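Local coordinates for protein Two-component system response regulator (Bacteroides fragilis, PDB 2QR3) that probably receives a phosphoryl signal through this N-terminal receiver domain and, as a whole protein, probably regulates transcription as a DNA- and ATP-binding protein, at residues I8-N12 with M55-S59; L22-F27 with L116-L121; P48-L52 with L120-A124. The contacts are given in a common frame with arbitrary orientation. Where two conformers were deposited one is given. Residue numbers count along the deposited sequence, not the author numbering.

Interaction 1: I8-N12 with M55-S59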
loop_
_atom_site.group_PDB
_atom_site.type_symbol
_atom_site.label_atom_id
_atom_site.label_comp_id
_atom_site.label_asym_id
_atom_site.label_seq_id
_atom_site.Cartn_x
_atom_site.Cartn_y
_atom_site.Cartn_z
ATOM N N ILE A 8 1.019 -5.486 1.373
ATOM C CA ILE A 8 -0.003 -4.733 2.111
ATOM C C ILE A 8 0.456 -4.532 3.555
ATOM O O ILE A 8 0.808 -5.510 4.256
ATOM C CB ILE A 8 -1.374 -5.455 2.042
ATOM C CG1 ILE A 8 -1.755 -5.683 0.563
ATOM C CG2 ILE A 8 -2.455 -4.613 2.676
ATOM C CD1 ILE A 8 -1.431 -7.013 0.142
ATOM N N VAL A 9 0.447 -3.278 3.990
ATOM C CA VAL A 9 0.998 -2.887 5.273
ATOM C C VAL A 9 -0.173 -2.272 6.034
ATOM O O VAL A 9 -0.680 -1.208 5.655
ATOM C CB VAL A 9 2.126 -1.817 5.101
ATOM C CG1 VAL A 9 2.729 -1.447 6.461
ATOM C CG2 VAL A 9 3.218 -2.287 4.083
ATOM N N ASP A 10 -0.592 -2.917 7.117
ATOM C CA ASP A 10 -1.740 -2.379 7.883
ATOM C C ASP A 10 -1.679 -2.922 9.313
ATOM O O ASP A 10 -1.257 -4.066 9.527
ATOM C CB ASP A 10 -3.059 -2.777 7.199
ATOM C CG ASP A 10 -4.236 -1.856 7.580
ATOM O OD1 ASP A 10 -4.667 -1.869 8.761
ATOM O OD2 ASP A 10 -4.739 -1.098 6.703
ATOM N N ASP A 11 -2.083 -2.081 10.266
ATOM C CA ASP A 11 -2.135 -2.416 11.695
ATOM C C ASP A 11 -3.297 -3.354 12.004
ATOM O O ASP A 11 -3.292 -4.026 13.045
ATOM C CB ASP A 11 -2.343 -1.141 12.514
ATOM C CG ASP A 11 -1.056 -0.348 12.720
ATOM O OD1 ASP A 11 0.041 -0.913 12.510
ATOM O OD2 ASP A 11 -1.168 0.838 13.119
ATOM N N ASN A 12 -4.288 -3.378 11.115
ATOM C CA ASN A 12 -5.556 -4.071 11.358
ATOM C C ASN A 12 -5.518 -5.419 10.669
ATOM O O ASN A 12 -5.505 -5.507 9.434
ATOM C CB ASN A 12 -6.734 -3.198 10.880
ATOM C CG ASN A 12 -8.104 -3.864 11.124
ATOM O OD1 ASN A 12 -8.207 -5.086 11.228
ATOM N ND2 ASN A 12 -9.153 -3.046 11.195
ATOM N N MET A 55 -2.614 4.514 6.253
ATOM C CA MET A 55 -2.366 5.919 6.551
ATOM C C MET A 55 -1.917 6.049 8.009
ATOM O O MET A 55 -1.188 6.987 8.371
ATOM C CB MET A 55 -3.687 6.659 6.325
ATOM C CG MET A 55 -3.706 8.144 6.058
ATOM S SD MET A 55 -2.853 8.804 4.578
ATOM C CE MET A 55 -1.521 9.315 5.657
ATOM N N ASN A 56 -2.354 5.111 8.841
ATOM C CA ASN A 56 -2.101 5.175 10.283
ATOM C C ASN A 56 -1.093 4.137 10.741
ATOM O O ASN A 56 -0.998 3.829 11.939
ATOM C CB ASN A 56 -3.410 4.979 11.049
ATOM C CG ASN A 56 -4.463 6.005 10.688
ATOM O OD1 ASN A 56 -5.603 5.643 10.363
ATOM N ND2 ASN A 56 -4.105 7.277 10.734
ATOM N N PHE A 57 -0.349 3.575 9.798
ATOM C CA PHE A 57 0.621 2.535 10.123
ATOM C C PHE A 57 1.485 2.956 11.320
ATOM O O PHE A 57 2.095 4.032 11.298
ATOM C CB PHE A 57 1.503 2.202 8.900
ATOM C CG PHE A 57 2.460 1.070 9.139
ATOM C CD1 PHE A 57 2.025 -0.106 9.738
ATOM C CD2 PHE A 57 3.784 1.182 8.775
ATOM C CE1 PHE A 57 2.915 -1.155 9.971
ATOM C CE2 PHE A 57 4.680 0.140 9.002
ATOM C CZ PHE A 57 4.241 -1.019 9.598
ATOM N N THR A 58 1.542 2.098 12.341
ATOM C CA THR A 58 2.312 2.344 13.602
ATOM C C THR A 58 1.794 3.506 14.469
ATOM O O THR A 58 2.559 4.084 15.248
ATOM C CB THR A 58 3.869 2.517 13.394
ATOM O OG1 THR A 58 4.146 3.774 12.750
ATOM C CG2 THR A 58 4.460 1.368 12.583
ATOM N N SER A 59 0.505 3.822 14.363
ATOM C CA SER A 59 -0.075 4.961 15.095
ATOM C C SER A 59 -0.116 4.690 16.601
ATOM O O SER A 59 -0.431 3.564 17.019
ATOM C CB SER A 59 -1.489 5.230 14.612
ATOM O OG SER A 59 -2.309 4.083 14.832
#
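The polar link between I8-N12 and M55-S59 is the carboxylate of D11, which accepts two weak hydrogen bonds from the T58 backbone amide: T58 N lies 3.4 Å from D11 OD1, nearly in line (168°), and 3.1 Å from D11 OD2, strongly bent (125°). T58 follows F57 in a type II turn from N56 to S59, closed by a weak S59 N to N56 O bond of 2.9 Å, so D11 meets the turn at an amide directed toward it. On the D11 side, D10 OD1 receives N12 N at 2.8 Å, an Asx turn at the entry to helix 13-23, and N12 caps that helix through G14 N. Packing comes next. V9 CG1 sits 3.3 Å from the centroid of the F57 ring and 4° off its normal, a CH-pi contact; W70 also meets this ring. The loop is held from elsewhere by N56 ND2, bonded to E66 and D91. D10 and D11 after strand 5-9, D54 hydrogen-bonded to D11 N, and K109 salt-bridged to D10 correspond to the acidic cluster and its lysine at the phosphorylation site of CheY-like receiver domains, consistent with the predicted role of D54.

Interaction 2: L22-F27 with L116-L121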
loop_
_atom_site.group_PDB
_atom_site.type_symbol
_atom_site.label_atom_id
_atom_site.label_comp_id
_atom_site.label_asym_id
_atom_site.label_seq_id
_atom_site.Cartn_x
_atom_site.Cartn_y
_atom_site.Cartn_z
ATOM N N LEU A 22 -9.169 -10.594 -1.384
ATOM C CA LEU A 22 -9.589 -9.878 -2.565
ATOM C C LEU A 22 -8.534 -9.906 -3.668
ATOM O O LEU A 22 -8.881 -9.896 -4.851
ATOM C CB LEU A 22 -9.943 -8.416 -2.223
ATOM C CG LEU A 22 -11.162 -8.208 -1.322
ATOM C CD1 LEU A 22 -11.169 -6.792 -0.694
ATOM C CD2 LEU A 22 -12.476 -8.511 -2.073
ATOM N N LEU A 23 -7.246 -9.925 -3.296
ATOM C CA LEU A 23 -6.188 -9.716 -4.293
ATOM C C LEU A 23 -5.454 -10.978 -4.721
ATOM O O LEU A 23 -4.739 -10.936 -5.737
ATOM C CB LEU A 23 -5.176 -8.670 -3.785
ATOM C CG LEU A 23 -5.748 -7.293 -3.407
ATOM C CD1 LEU A 23 -4.604 -6.386 -2.884
ATOM C CD2 LEU A 23 -6.511 -6.587 -4.545
ATOM N N LYS A 24 -5.601 -12.047 -3.912
ATOM C CA LYS A 24 -4.984 -13.398 -4.071
ATOM C C LYS A 24 -4.965 -13.884 -5.523
ATOM O O LYS A 24 -4.057 -14.603 -5.951
ATOM C CB LYS A 24 -5.837 -14.439 -3.305
ATOM C CG LYS A 24 -5.351 -14.968 -1.979
ATOM C CD LYS A 24 -6.370 -16.047 -1.482
ATOM C CE LYS A 24 -5.913 -16.777 -0.199
ATOM N NZ LYS A 24 -6.549 -16.233 1.049
ATOM N N ASN A 25 -6.005 -13.538 -6.270
ATOM C CA ASN A 25 -6.179 -14.149 -7.583
ATOM C C ASN A 25 -5.830 -13.255 -8.746
ATOM O O ASN A 25 -6.073 -13.602 -9.917
ATOM C CB ASN A 25 -7.579 -14.748 -7.711
ATOM C CG ASN A 25 -7.557 -16.226 -7.496
ATOM O OD1 ASN A 25 -7.839 -16.703 -6.392
ATOM N ND2 ASN A 25 -7.118 -16.966 -8.517
ATOM N N HIS A 26 -5.238 -12.111 -8.416
ATOM C CA HIS A 26 -4.772 -11.168 -9.410
ATOM C C HIS A 26 -3.266 -11.058 -9.406
ATOM O O HIS A 26 -2.627 -11.151 -10.462
ATOM C CB HIS A 26 -5.445 -9.808 -9.230
ATOM C CG HIS A 26 -6.876 -9.816 -9.649
ATOM N ND1 HIS A 26 -7.868 -10.368 -8.870
ATOM C CD2 HIS A 26 -7.473 -9.405 -10.791
ATOM C CE1 HIS A 26 -9.026 -10.272 -9.503
ATOM N NE2 HIS A 26 -8.813 -9.689 -10.670
ATOM N N PHE A 27 -2.687 -10.895 -8.223
ATOM C CA PHE A 27 -1.246 -10.771 -8.097
ATOM C C PHE A 27 -0.644 -12.143 -7.891
ATOM O O PHE A 27 -1.292 -13.030 -7.334
ATOM C CB PHE A 27 -0.873 -9.832 -6.925
ATOM C CG PHE A 27 -1.218 -8.390 -7.173
ATOM C CD1 PHE A 27 -0.261 -7.506 -7.633
ATOM C CD2 PHE A 27 -2.513 -7.921 -6.954
ATOM C CE1 PHE A 27 -0.604 -6.140 -7.882
ATOM C CE2 PHE A 27 -2.846 -6.592 -7.187
ATOM C CZ PHE A 27 -1.885 -5.706 -7.653
ATOM N N LEU A 116 -10.796 -0.783 -5.336
ATOM C CA LEU A 116 -9.532 -1.107 -4.674
ATOM C C LEU A 116 -8.641 -1.854 -5.640
ATOM O O LEU A 116 -7.483 -1.496 -5.821
ATOM C CB LEU A 116 -9.779 -1.946 -3.396
ATOM C CG LEU A 116 -8.572 -2.570 -2.730
ATOM C CD1 LEU A 116 -7.595 -1.525 -2.187
ATOM C CD2 LEU A 116 -8.994 -3.512 -1.603
ATOM N N LEU A 117 -9.187 -2.881 -6.278
ATOM C CA LEU A 117 -8.391 -3.692 -7.201
ATOM C C LEU A 117 -7.872 -2.823 -8.337
ATOM O O LEU A 117 -6.688 -2.888 -8.696
ATOM C CB LEU A 117 -9.199 -4.873 -7.744
ATOM C CG LEU A 117 -8.525 -5.751 -8.815
ATOM C CD1 LEU A 117 -7.165 -6.346 -8.372
ATOM C CD2 LEU A 117 -9.524 -6.840 -9.235
ATOM N N GLU A 118 -8.779 -2.028 -8.902
ATOM C CA GLU A 118 -8.467 -1.208 -10.064
ATOM C C GLU A 118 -7.392 -0.189 -9.798
ATOM O O GLU A 118 -6.493 -0.016 -10.626
ATOM C CB GLU A 118 -9.724 -0.558 -10.620
ATOM C CG GLU A 118 -10.632 -1.638 -11.219
ATOM C CD GLU A 118 -11.693 -1.097 -12.155
ATOM O OE1 GLU A 118 -11.943 0.133 -12.156
ATOM O OE2 GLU A 118 -12.280 -1.930 -12.880
ATOM N N THR A 119 -7.473 0.467 -8.642
ATOM C CA THR A 119 -6.435 1.435 -8.218
ATOM C C THR A 119 -5.088 0.754 -8.122
ATOM O O THR A 119 -4.084 1.323 -8.549
ATOM C CB THR A 119 -6.823 2.123 -6.900
ATOM O OG1 THR A 119 -8.061 2.836 -7.088
ATOM C CG2 THR A 119 -5.740 3.088 -6.397
ATOM N N LEU A 120 -5.074 -0.468 -7.565
ATOM C CA LEU A 120 -3.799 -1.171 -7.337
ATOM C C LEU A 120 -3.232 -1.674 -8.663
ATOM O O LEU A 120 -2.059 -1.529 -8.915
ATOM C CB LEU A 120 -3.970 -2.332 -6.356
ATOM C CG LEU A 120 -4.213 -1.851 -4.928
ATOM C CD1 LEU A 120 -4.784 -3.028 -4.059
ATOM C CD2 LEU A 120 -2.932 -1.229 -4.315
ATOM N N LEU A 121 -4.080 -2.243 -9.508
ATOM C CA LEU A 121 -3.609 -2.645 -10.850
ATOM C C LEU A 121 -3.064 -1.457 -11.624
ATOM O O LEU A 121 -1.970 -1.548 -12.225
ATOM C CB LEU A 121 -4.710 -3.337 -11.647
ATOM C CG LEU A 121 -5.315 -4.622 -11.067
ATOM C CD1 LEU A 121 -6.558 -5.059 -11.837
ATOM C CD2 LEU A 121 -4.310 -5.754 -11.049
#
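This is an apolar contact between the C-terminal end of helix 13-23, with the turn that follows, and helix 113-124, two helices that cover the same face of the parallel sheet. The two segments bury 359 Å² between them, and their closest CA atoms, those of L23 and L117, are 7.0 Å apart. Leucines meet in pairs along the seam: L22 CD1 is 4.0 Å from L116 CD2, L23 CD2 is 3.9 Å from L117 CD1, and L23 CD1 is 3.6 Å from L120 CD1. After L23, H26 N and F27 N both bond to L23 O, at 3.0 and 3.2 Å, which brings the H26 and F27 rings against the same helical face, H26 onto L117 and F27 onto L117, L120 and L121. L117 CD2 lies over the H26 face, 3.5 Å from the ring centroid and 21° off the normal, a CH-pi contact made by the solvent-exposed H26. F27 is buried: F27 CZ is 4.2 Å from both L120 CB and L121 CD2. L23, F27 and L120 also rest on I6 of strand 5-9, so the seam closes onto the sheet. With no polar bond joining the two segments, the fit depends on side-chain shape and burial, and the imidazole of H26 contributes here through its ring face.

Interaction 3: P48-L52 with L120-A124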
loop_
_atom_site.group_PDB
_atom_site.type_symbol
_atom_site.label_atom_id
_atom_site.label_comp_id
_atom_site.label_asym_id
_atom_site.label_seq_id
_atom_site.Cartn_x
_atom_site.Cartn_y
_atom_site.Cartn_z
ATOM N N PRO A 48 8.663 -5.974 -5.106
ATOM C CA PRO A 48 7.245 -5.612 -5.169
ATOM C C PRO A 48 6.928 -4.690 -6.329
ATOM O O PRO A 48 7.770 -3.877 -6.712
ATOM C CB PRO A 48 7.016 -4.880 -3.846
ATOM C CG PRO A 48 8.341 -4.351 -3.464
ATOM C CD PRO A 48 9.300 -5.451 -3.889
ATOM N N GLU A 49 5.728 -4.832 -6.879
ATOM C CA GLU A 49 5.231 -3.936 -7.921
ATOM C C GLU A 49 4.436 -2.742 -7.387
ATOM O O GLU A 49 4.309 -1.742 -8.062
ATOM C CB GLU A 49 4.408 -4.723 -8.932
ATOM C CG GLU A 49 5.381 -5.326 -9.980
ATOM C CD GLU A 49 4.723 -6.149 -11.030
ATOM O OE1 GLU A 49 3.742 -5.670 -11.634
ATOM O OE2 GLU A 49 5.225 -7.266 -11.281
ATOM N N VAL A 50 3.921 -2.869 -6.170
ATOM C CA VAL A 50 3.168 -1.778 -5.548
ATOM C C VAL A 50 3.089 -2.112 -4.036
ATOM O O VAL A 50 3.198 -3.296 -3.663
ATOM C CB VAL A 50 1.765 -1.617 -6.223
ATOM C CG1 VAL A 50 0.944 -2.861 -6.073
ATOM C CG2 VAL A 50 1.001 -0.383 -5.670
ATOM N N VAL A 51 2.939 -1.078 -3.194
ATOM C CA VAL A 51 2.735 -1.256 -1.761
ATOM C C VAL A 51 1.421 -0.559 -1.453
ATOM O O VAL A 51 1.215 0.594 -1.882
ATOM C CB VAL A 51 3.853 -0.580 -0.919
ATOM C CG1 VAL A 51 3.586 -0.756 0.606
ATOM C CG2 VAL A 51 5.225 -1.200 -1.241
ATOM N N LEU A 52 0.532 -1.232 -0.727
ATOM C CA LEU A 52 -0.679 -0.580 -0.183
ATOM C C LEU A 52 -0.382 -0.283 1.285
ATOM O O LEU A 52 -0.169 -1.222 2.085
ATOM C CB LEU A 52 -1.914 -1.508 -0.298
ATOM C CG LEU A 52 -3.244 -0.927 0.255
ATOM C CD1 LEU A 52 -3.604 0.394 -0.485
ATOM C CD2 LEU A 52 -4.362 -1.976 0.077
ATOM N N LEU A 120 -5.074 -0.468 -7.565
ATOM C CA LEU A 120 -3.799 -1.171 -7.337
ATOM C C LEU A 120 -3.232 -1.674 -8.663
ATOM O O LEU A 120 -2.059 -1.529 -8.915
ATOM C CB LEU A 120 -3.970 -2.332 -6.356
ATOM C CG LEU A 120 -4.213 -1.851 -4.928
ATOM C CD1 LEU A 120 -4.784 -3.028 -4.059
ATOM C CD2 LEU A 120 -2.932 -1.229 -4.315
ATOM N N LEU A 121 -4.080 -2.243 -9.508
ATOM C CA LEU A 121 -3.609 -2.645 -10.850
ATOM C C LEU A 121 -3.064 -1.457 -11.624
ATOM O O LEU A 121 -1.970 -1.548 -12.225
ATOM C CB LEU A 121 -4.710 -3.337 -11.647
ATOM C CG LEU A 121 -5.315 -4.622 -11.067
ATOM C CD1 LEU A 121 -6.558 -5.059 -11.837
ATOM C CD2 LEU A 121 -4.310 -5.754 -11.049
ATOM N N ASN A 122 -3.792 -0.344 -11.633
ATOM C CA ASN A 122 -3.306 0.853 -12.322
ATOM C C ASN A 122 -1.979 1.347 -11.738
ATOM O O ASN A 122 -1.075 1.720 -12.466
ATOM C CB ASN A 122 -4.379 1.954 -12.338
ATOM C CG ASN A 122 -5.589 1.592 -13.218
ATOM O OD1 ASN A 122 -5.578 0.590 -13.937
ATOM N ND2 ASN A 122 -6.641 2.407 -13.147
ATOM N N ALA A 123 -1.853 1.337 -10.405
ATOM C CA ALA A 123 -0.617 1.824 -9.779
ATOM C C ALA A 123 0.574 0.965 -10.156
ATOM O O ALA A 123 1.687 1.479 -10.315
ATOM C CB ALA A 123 -0.753 1.893 -8.247
ATOM N N ALA A 124 0.316 -0.333 -10.295
ATOM C CA ALA A 124 1.315 -1.345 -10.626
ATOM C C ALA A 124 1.549 -1.422 -12.146
ATOM O O ALA A 124 2.481 -2.115 -12.596
ATOM C CB ALA A 124 0.863 -2.675 -10.128
#
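Apolar packing accounts for most of this contact, in which strand 50-52 packs against helix 120-124. V50, whose CA-to-CB bond points toward the helix, meets three residues: V50 CG2 is 4.2 Å from L120 CD2 and 3.9 Å from A123 CB, while V50 CG1 is 4.1 Å from A124 CB. One helical turn separates L120 from A124, as the A124 N to L120 O bond of 3.0 Å records, so V50 spans that turn. Farther along the strand, L52 CB touches L120 CD2 at 4.2 Å. The alanines allow a close approach, and the two segment axes pass 8.7 Å apart. At the other end E49 and A124 have their CA atoms 5.4 Å apart and their CB atoms 4.3 Å apart. No polar bond joins the two segments; E49 OE2 instead accepts a hydrogen bond from G4 N, near the start of strand 5-9. Backbone bonds from V50 and L52 to I7, and from V51 to P82 and V84, place this strand in the middle of the sheet. With segment directions 144° apart, a central parallel strand covered by a roughly antiparallel helix is the layering of the alternating beta-alpha receiver fold.

Interactions 2 and 3 lie side by side, their centres about 8 Å apart; their segments overlap at L120 and L121 of helix 113-124, of which L120 makes contacts in both, and they touch where L116 CD1 meets L52 CD2 at 4.0 Å and F27 CE1 meets V50 CG1 at 4.1 Å. Interaction 1 is centred about 19 Å from interaction 2 and 17 Å from interaction 3. Strands 5-9 and 48-54 are sheet neighbours, with V9 N 2.9 Å from L52 O, a probable hydrogen bond. Along the chain, 8-12 and 22-27 precede 48-52 and 55-59, and 116-124 comes last, so the last helix packs against both the helix 13-23 end and the central strand, across the chain's centre from the acidic loops.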